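Local coordinates for CT253 (Chlamydia trachomatis serovar L2, PDB 6UXC), which is of unknown function but is probably a chlamydial lipoprotein, built on a mixed beta sheet flanked by helices and binding a sodium ion in the crystal, at residues A22-F27 against I62-S67; A92-A97 against D124-K129. All blocks are in the same frame, centred on the assembly; numbering follows the deposited sequence.

Interaction 1: A22-F27 against I62-S67; sequences AMLPVF and IKHHAS
Beside the edge of the mixed sheet, Ala22 and Met23 on strand 19-28 meet Ile62 and His64 of the loop that follows edge strand 59-61. His64 carries the contact. His64 NE2 gives a hydrogen bond to Met23 O, 2.9 Å long and nearly straight, with an N-H...O angle of 177°. The acceptor lies in the plane of the imidazole, at the ring edge. From the side of the carbonyl, NE2 sits well above the peptide plane. His64 ND1 accepts from Ala66 N at 3.1 Å, again in the ring plane. The two bonds fix the rotation of the ring and place the proton on NE2. His64 CB points toward the strand, and CG stands between the backbone N and the carbonyl carbon (chi1 64°).

Apolar atoms fill in beside this bond. Ala22 CB touches His64 CD2 at 3.8 Å and Ile62 CG1 at 4.0 Å. Leu24 CD2 approaches His64 CE1 more loosely, at 4.3 Å. A water joins the backbones: it accepts from Met23 N at 2.8 Å and donates to Ile62 O at 2.7 Å. Met23 itself packs on helix 41-55, and Leu89 touches both Leu24 and His64. The arrangement is that of a loop leaving a parallel edge strand, tied to the neighbouring strand by a water between the backbones and a histidine side chain.

Interaction 2: A92-A97 against D124-K129; sequences AEFVVA and DIRHNK
Arg126 CG lies beside its backbone N (chi1 -63°), and the chain bends at chi3 (-73°), where NE turns back to Asp124. Phe94 CG also lies beside its own backbone N, and the ring leans toward the loop. Phe94 CZ sits over one face of the guanidinium, offset toward its rim, 3.4 Å from Arg126 NH2. The ring and guanidinium planes are 51° apart, so the two groups are not stacked flat. Glu93 CB packs against Arg126 CG at 3.7 Å. The Glu93 carboxylate turns to strand 19-28, where OE1 accepts from Val20 N.

Asp124 and Arg126 form a side-on salt bridge. Arg126 NE bonds to Asp124 OD1 at 3.0 Å, and Arg126 NH2 to Asp124 OD2 at 2.9 Å. Asp124 OD1 also accepts from Arg126 N, which makes an Asx turn. The two donors to Asp124 OD1 come from opposite faces of the carboxylate plane. This turn leads out of strand 113-124, and Phe94 and Asp124 form an antiparallel non-hydrogen-bonded pair at the sheet end. Just past that pair, Ile125 N bonds to Glu93 O at 2.8 Å. Ile125 CD1 lies 3.4 Å from Ala92 O and 3.8 Å from Val95 CG2. The Val95 and Ile125 side chains cross at about a right angle, and Leu89 also touches Ile125.

From the N terminus, strand 19-28 comes first. The chain then passes through helix 41-55 and strand 59-61, and interaction 1 closes that loop when residues 62-67 return beside the first strand. Interaction 2 opens later, at the start of strand 94-105, and closes after strand 113-124. The two loops therefore follow in series and neither nest nor cross. They meet in the sheet, because strands 19-28 and 94-105 are neighbours. Ala22 bridges them through probable backbone hydrogen bonds to Phe94 and Val96, and Leu24 packs on Val95. Together they tie strands 59-61, 19-28, 94-105 and 113-124 at one end of the sheet.

Interaction 1: A22-F27 against I62-S67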
ATOM      1  N   ALA A  22      -6.486  -9.117   4.465  1.00 21.54           N
ATOM      2  CA  ALA A  22      -5.934  -9.493   3.171  1.00 22.30           C
ATOM      3  C   ALA A  22      -5.402  -8.215   2.538  1.00 22.97           C
ATOM      4  O   ALA A  22      -6.105  -7.197   2.558  1.00 25.20           O
ATOM      5  CB  ALA A  22      -7.002 -10.102   2.278  1.00 24.61           C
ATOM      6  N   MET A  23      -4.183  -8.246   2.002  1.00 23.76           N
ATOM      7  CA  MET A  23      -3.658  -7.095   1.265  1.00 22.19           C
ATOM      8  C   MET A  23      -3.732  -7.378  -0.228  1.00 20.78           C
ATOM      9  O   MET A  23      -3.189  -8.387  -0.705  1.00 24.11           O
ATOM     10  CB  MET A  23      -2.210  -6.768   1.629  1.00 26.20           C
ATOM     11  CG  MET A  23      -1.702  -5.384   1.049  1.00 29.13           C
ATOM     12  SD  MET A  23       0.099  -5.453   1.048  1.00 31.31           S
ATOM     13  CE  MET A  23       0.405  -6.460  -0.423  1.00 31.44           C
ATOM     14  N   LEU A  24      -4.391  -6.488  -0.961  1.00 22.32           N
ATOM     15  CA  LEU A  24      -4.344  -6.573  -2.412  1.00 21.81           C
ATOM     16  C   LEU A  24      -2.996  -6.088  -2.928  1.00 24.91           C
ATOM     17  O   LEU A  24      -2.375  -5.201  -2.343  1.00 24.45           O
ATOM     18  CB  LEU A  24      -5.429  -5.715  -3.033  1.00 21.62           C
ATOM     19  CG  LEU A  24      -6.853  -5.989  -2.527  1.00 20.37           C
ATOM     20  CD1 LEU A  24      -7.866  -5.087  -3.190  1.00 23.05           C
ATOM     21  CD2 LEU A  24      -7.220  -7.478  -2.723  1.00 22.88           C
ATOM     22  N   PRO A  25      -2.543  -6.613  -4.055  1.00 24.85           N
ATOM     23  CA  PRO A  25      -1.407  -5.982  -4.729  1.00 23.68           C
ATOM     24  C   PRO A  25      -1.658  -4.493  -4.888  1.00 25.99           C
ATOM     25  O   PRO A  25      -2.757  -4.053  -5.235  1.00 26.98           O
ATOM     26  CB  PRO A  25      -1.361  -6.688  -6.085  1.00 25.59           C
ATOM     27  CG  PRO A  25      -2.022  -8.021  -5.837  1.00 29.28           C
ATOM     28  CD  PRO A  25      -3.096  -7.749  -4.831  1.00 27.18           C
ATOM     29  N   VAL A  26      -0.601  -3.714  -4.671  1.00 23.43           N
ATOM     30  CA  VAL A  26      -0.728  -2.277  -4.810  1.00 24.94           C
ATOM     31  C   VAL A  26      -1.065  -1.910  -6.257  1.00 27.33           C
ATOM     32  O   VAL A  26      -0.475  -2.407  -7.231  1.00 28.59           O
ATOM     33  CB  VAL A  26       0.560  -1.602  -4.307  1.00 24.47           C
ATOM     34  CG1 VAL A  26       0.590  -0.091  -4.708  1.00 24.82           C
ATOM     35  CG2 VAL A  26       0.696  -1.803  -2.783  1.00 26.17           C
ATOM     36  N   PHE A  27      -2.025  -1.012  -6.392  1.00 25.33           N
ATOM     37  CA  PHE A  27      -2.549  -0.557  -7.670  1.00 25.15           C
ATOM     38  C   PHE A  27      -1.803   0.705  -8.095  1.00 28.32           C
ATOM     39  O   PHE A  27      -1.586   1.602  -7.274  1.00 27.36           O
ATOM     40  CB  PHE A  27      -4.042  -0.279  -7.504  1.00 25.37           C
ATOM     41  CG  PHE A  27      -4.808  -0.088  -8.765  1.00 29.28           C
ATOM     42  CD1 PHE A  27      -4.861  -1.088  -9.723  1.00 37.46           C
ATOM     43  CD2 PHE A  27      -5.549   1.068  -8.968  1.00 26.32           C
ATOM     44  CE1 PHE A  27      -5.625  -0.918 -10.887  1.00 38.35           C
ATOM     45  CE2 PHE A  27      -6.324   1.245 -10.114  1.00 32.37           C
ATOM     46  CZ  PHE A  27      -6.350   0.245 -11.072  1.00 34.06           C
ATOM     47  N   ILE A  62      -3.368 -12.720   5.961  1.00 24.33           N
ATOM     48  CA  ILE A  62      -3.605 -13.987   5.300  1.00 23.09           C
ATOM     49  C   ILE A  62      -2.955 -13.990   3.930  1.00 22.61           C
ATOM     50  O   ILE A  62      -2.627 -12.945   3.346  1.00 27.54           O
ATOM     51  CB  ILE A  62      -5.108 -14.320   5.162  1.00 25.14           C
ATOM     52  CG1 ILE A  62      -5.767 -13.457   4.072  1.00 29.19           C
ATOM     53  CG2 ILE A  62      -5.777 -14.228   6.478  1.00 33.54           C
ATOM     54  CD1 ILE A  62      -6.965 -14.078   3.453  1.00 29.04           C
ATOM     55  N   LYS A  63      -2.766 -15.209   3.406  1.00 21.50           N
ATOM     56  CA  LYS A  63      -2.441 -15.448   2.018  1.00 23.45           C
ATOM     57  C   LYS A  63      -3.714 -15.734   1.215  1.00 25.51           C
ATOM     58  O   LYS A  63      -4.515 -16.596   1.581  1.00 26.07           O
ATOM     59  CB  LYS A  63      -1.448 -16.612   1.941  1.00 27.03           C
ATOM     60  CG  LYS A  63      -1.131 -17.085   0.528  1.00 31.20           C
ATOM     61  CD  LYS A  63      -0.323 -16.098  -0.242  1.00 32.42           C
ATOM     62  CE  LYS A  63      -0.176 -16.594  -1.690  1.00 37.90           C
ATOM     63  NZ  LYS A  63       0.526 -15.658  -2.589  1.00 47.22           N
ATOM     64  N   HIS A  64      -3.915 -14.981   0.133  1.00 24.81           N
ATOM     65  CA  HIS A  64      -5.047 -15.227  -0.756  1.00 24.12           C
ATOM     66  C   HIS A  64      -4.542 -15.344  -2.191  1.00 25.20           C
ATOM     67  O   HIS A  64      -3.363 -15.099  -2.492  1.00 25.75           O
ATOM     68  CB  HIS A  64      -6.086 -14.115  -0.661  1.00 24.57           C
ATOM     69  CG  HIS A  64      -5.559 -12.812  -1.125  1.00 24.31           C
ATOM     70  ND1 HIS A  64      -5.616 -12.404  -2.445  1.00 23.87           N
ATOM     71  CD2 HIS A  64      -4.938 -11.821  -0.447  1.00 23.83           C
ATOM     72  CE1 HIS A  64      -5.032 -11.226  -2.559  1.00 29.94           C
ATOM     73  NE2 HIS A  64      -4.625 -10.846  -1.355  1.00 26.50           N
ATOM     74  N   HIS A  65      -5.463 -15.730  -3.095  1.00 24.73           N
ATOM     75  CA  HIS A  65      -5.198 -15.916  -4.513  1.00 23.34           C
ATOM     76  C   HIS A  65      -6.228 -15.172  -5.357  1.00 26.76           C
ATOM     77  O   HIS A  65      -6.641 -15.638  -6.434  1.00 25.93           O
ATOM     78  CB  HIS A  65      -5.169 -17.403  -4.861  1.00 28.73           C
ATOM     79  CG  HIS A  65      -4.230 -18.172  -3.991  1.00 30.48           C
ATOM     80  ND1 HIS A  65      -4.556 -18.523  -2.699  1.00 37.50           N
ATOM     81  CD2 HIS A  65      -2.951 -18.565  -4.179  1.00 41.69           C
ATOM     82  CE1 HIS A  65      -3.539 -19.148  -2.146  1.00 42.19           C
ATOM     83  NE2 HIS A  65      -2.553 -19.184  -3.018  1.00 30.63           N
ATOM     84  N   ALA A  66      -6.639 -13.988  -4.908  1.00 25.24           N
ATOM     85  CA  ALA A  66      -7.668 -13.241  -5.641  1.00 26.10           C
ATOM     86  C   ALA A  66      -7.260 -12.942  -7.086  1.00 28.01           C
ATOM     87  O   ALA A  66      -6.115 -12.577  -7.376  1.00 26.72           O
ATOM     88  CB  ALA A  66      -7.955 -11.920  -4.909  1.00 25.46           C
ATOM     89  N   SER A  67      -8.214 -13.107  -7.993  1.00 24.24           N
ATOM     90  CA  SER A  67      -7.984 -12.810  -9.406  1.00 27.21           C
ATOM     91  C   SER A  67      -7.791 -11.307  -9.627  1.00 34.77           C
ATOM     92  O   SER A  67      -8.112 -10.472  -8.773  1.00 27.58           O
ATOM     93  CB  SER A  67      -9.164 -13.292 -10.234  1.00 31.87           C
ATOM     94  OG  SER A  67     -10.272 -12.460  -9.976  1.00 31.44           O
TER
HETATM   95  O   HOH W   1      -2.715 -10.682   1.869  1.00 25.09           O

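Interaction 2: A92-A97 against D124-K129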
ATOM      1  N   ALA A  92     -10.192 -13.463   5.358  1.00 24.73           N
ATOM      2  CA  ALA A  92      -9.963 -12.131   5.886  1.00 23.60           C
ATOM      3  C   ALA A  92     -11.286 -11.491   6.307  1.00 26.80           C
ATOM      4  O   ALA A  92     -12.360 -11.752   5.734  1.00 25.71           O
ATOM      5  CB  ALA A  92      -9.270 -11.256   4.862  1.00 26.09           C
ATOM      6  N   GLU A  93     -11.190 -10.654   7.332  1.00 26.03           N
ATOM      7  CA  GLU A  93     -12.275  -9.781   7.769  1.00 25.59           C
ATOM      8  C   GLU A  93     -12.215  -8.420   7.094  1.00 24.44           C
ATOM      9  O   GLU A  93     -13.255  -7.767   6.904  1.00 27.37           O
ATOM     10  CB  GLU A  93     -12.209  -9.605   9.289  1.00 26.90           C
ATOM     11  CG  GLU A  93     -12.327 -10.892  10.070  1.00 31.15           C
ATOM     12  CD  GLU A  93     -11.920 -10.742  11.534  1.00 44.39           C
ATOM     13  OE1 GLU A  93     -10.954 -10.003  11.876  1.00 31.68           O
ATOM     14  OE2 GLU A  93     -12.581 -11.383  12.351  1.00 48.38           O
ATOM     15  N   PHE A  94     -11.005  -7.968   6.742  1.00 24.73           N
ATOM     16  CA  PHE A  94     -10.752  -6.659   6.175  1.00 25.03           C
ATOM     17  C   PHE A  94      -9.810  -6.796   4.998  1.00 23.17           C
ATOM     18  O   PHE A  94      -8.935  -7.657   4.991  1.00 26.31           O
ATOM     19  CB  PHE A  94     -10.129  -5.706   7.199  1.00 27.53           C
ATOM     20  CG  PHE A  94     -10.949  -5.569   8.456  1.00 28.38           C
ATOM     21  CD1 PHE A  94     -11.966  -4.635   8.520  1.00 29.15           C
ATOM     22  CD2 PHE A  94     -10.719  -6.378   9.549  1.00 29.51           C
ATOM     23  CE1 PHE A  94     -12.731  -4.500   9.679  1.00 28.99           C
ATOM     24  CE2 PHE A  94     -11.488  -6.260  10.698  1.00 31.95           C
ATOM     25  CZ  PHE A  94     -12.495  -5.314  10.754  1.00 30.09           C
ATOM     26  N   VAL A  95     -10.044  -5.959   4.000  1.00 23.14           N
ATOM     27  CA  VAL A  95      -9.253  -5.917   2.785  1.00 23.06           C
ATOM     28  C   VAL A  95      -8.563  -4.569   2.734  1.00 24.83           C
ATOM     29  O   VAL A  95      -9.223  -3.516   2.818  1.00 24.89           O
ATOM     30  CB  VAL A  95     -10.136  -6.112   1.542  1.00 22.16           C
ATOM     31  CG1 VAL A  95      -9.298  -6.006   0.239  1.00 25.50           C
ATOM     32  CG2 VAL A  95     -10.854  -7.413   1.611  1.00 25.38           C
ATOM     33  N   VAL A  96      -7.243  -4.611   2.578  1.00 22.08           N
ATOM     34  CA  VAL A  96      -6.419  -3.419   2.447  1.00 23.79           C
ATOM     35  C   VAL A  96      -6.121  -3.182   0.972  1.00 23.66           C
ATOM     36  O   VAL A  96      -5.538  -4.046   0.302  1.00 25.21           O
ATOM     37  CB  VAL A  96      -5.115  -3.567   3.238  1.00 21.75           C
ATOM     38  CG1 VAL A  96      -4.269  -2.326   3.031  1.00 29.58           C
ATOM     39  CG2 VAL A  96      -5.399  -3.776   4.677  1.00 25.90           C
ATOM     40  N   ALA A  97      -6.543  -2.020   0.466  1.00 22.03           N
ATOM     41  CA  ALA A  97      -6.436  -1.666  -0.946  1.00 21.57           C
ATOM     42  C   ALA A  97      -5.707  -0.331  -1.040  1.00 27.85           C
ATOM     43  O   ALA A  97      -6.303   0.728  -0.835  1.00 27.78           O
ATOM     44  CB  ALA A  97      -7.828  -1.591  -1.590  1.00 25.19           C
ATOM     45  N   ASP A 124     -14.512  -3.706   4.967  1.00 29.05           N
ATOM     46  CA  ASP A 124     -14.972  -4.735   5.891  1.00 26.36           C
ATOM     47  C   ASP A 124     -15.744  -5.759   5.078  1.00 31.77           C
ATOM     48  O   ASP A 124     -16.737  -5.403   4.445  1.00 29.37           O
ATOM     49  CB  ASP A 124     -15.876  -4.111   6.951  1.00 27.86           C
ATOM     50  CG  ASP A 124     -16.241  -5.051   8.069  1.00 34.74           C
ATOM     51  OD1 ASP A 124     -16.079  -6.288   7.957  1.00 30.84           O
ATOM     52  OD2 ASP A 124     -16.744  -4.511   9.093  1.00 37.18           O
ATOM     53  N   ILE A 125     -15.296  -7.014   5.076  1.00 28.40           N
ATOM     54  CA  ILE A 125     -15.996  -8.036   4.303  1.00 27.91           C
ATOM     55  C   ILE A 125     -16.616  -9.108   5.207  1.00 28.44           C
ATOM     56  O   ILE A 125     -16.938 -10.218   4.752  1.00 30.81           O
ATOM     57  CB  ILE A 125     -15.089  -8.633   3.207  1.00 27.06           C
ATOM     58  CG1 ILE A 125     -13.867  -9.334   3.790  1.00 27.24           C
ATOM     59  CG2 ILE A 125     -14.637  -7.536   2.214  1.00 27.39           C
ATOM     60  CD1 ILE A 125     -13.145 -10.206   2.787  1.00 31.11           C
ATOM     61  N   ARG A 126     -16.851  -8.783   6.480  1.00 28.38           N
ATOM     62  CA  ARG A 126     -17.564  -9.688   7.353  1.00 30.31           C
ATOM     63  C   ARG A 126     -19.058  -9.700   7.042  1.00 38.49           C
ATOM     64  O   ARG A 126     -19.604  -8.793   6.409  1.00 35.24           O
ATOM     65  CB  ARG A 126     -17.341  -9.278   8.809  1.00 34.19           C
ATOM     66  CG  ARG A 126     -15.864  -9.396   9.192  1.00 33.59           C
ATOM     67  CD  ARG A 126     -15.639  -8.939  10.633  1.00 36.74           C
ATOM     68  NE  ARG A 126     -15.753  -7.497  10.681  1.00 35.77           N
ATOM     69  CZ  ARG A 126     -15.621  -6.755  11.769  1.00 44.21           C
ATOM     70  NH1 ARG A 126     -15.387  -7.316  12.949  1.00 45.95           N
ATOM     71  NH2 ARG A 126     -15.735  -5.441  11.667  1.00 41.52           N
ATOM     72  N   HIS A 127     -19.718 -10.756   7.519  1.00 34.07           N
ATOM     73  CA  HIS A 127     -21.183 -10.832   7.567  1.00 34.17           C
ATOM     74  C   HIS A 127     -21.813 -10.787   6.180  1.00 35.99           C
ATOM     75  O   HIS A 127     -22.930 -10.280   6.012  1.00 40.92           O
ATOM     76  CB  HIS A 127     -21.732  -9.727   8.458  1.00 37.17           C
ATOM     77  CG  HIS A 127     -21.108  -9.724   9.811  1.00 48.11           C
ATOM     78  ND1 HIS A 127     -20.475  -8.623  10.344  1.00 56.12           N
ATOM     79  CD2 HIS A 127     -20.968 -10.717  10.720  1.00 51.10           C
ATOM     80  CE1 HIS A 127     -19.992  -8.931  11.534  1.00 52.25           C
ATOM     81  NE2 HIS A 127     -20.275 -10.197  11.785  1.00 57.77           N
ATOM     82  N   ASN A 128     -21.119 -11.362   5.194  1.00 33.43           N
ATOM     83  CA  ASN A 128     -21.607 -11.457   3.819  1.00 41.40           C
ATOM     84  C   ASN A 128     -21.949 -10.088   3.257  1.00 34.04           C
ATOM     85  O   ASN A 128     -22.854  -9.963   2.430  1.00 40.94           O
ATOM     86  CB  ASN A 128     -22.834 -12.379   3.703  1.00 40.71           C
ATOM     87  CG  ASN A 128     -22.480 -13.845   3.806  1.00 70.76           C
ATOM     88  OD1 ASN A 128     -21.427 -14.277   3.344  1.00 80.54           O
ATOM     89  ND2 ASN A 128     -23.375 -14.626   4.402  1.00 85.84           N
ATOM     90  N   LYS A 129     -21.229  -9.057   3.703  1.00 35.26           N
ATOM     91  CA  LYS A 129     -21.404  -7.700   3.213  1.00 38.64           C
ATOM     92  C   LYS A 129     -20.039  -7.147   2.826  1.00 35.63           C
ATOM     93  O   LYS A 129     -19.004  -7.705   3.181  1.00 31.71           O
ATOM     94  CB  LYS A 129     -22.072  -6.812   4.268  1.00 38.75           C
ATOM     95  CG  LYS A 129     -23.522  -7.231   4.604  1.00 46.31           C
TER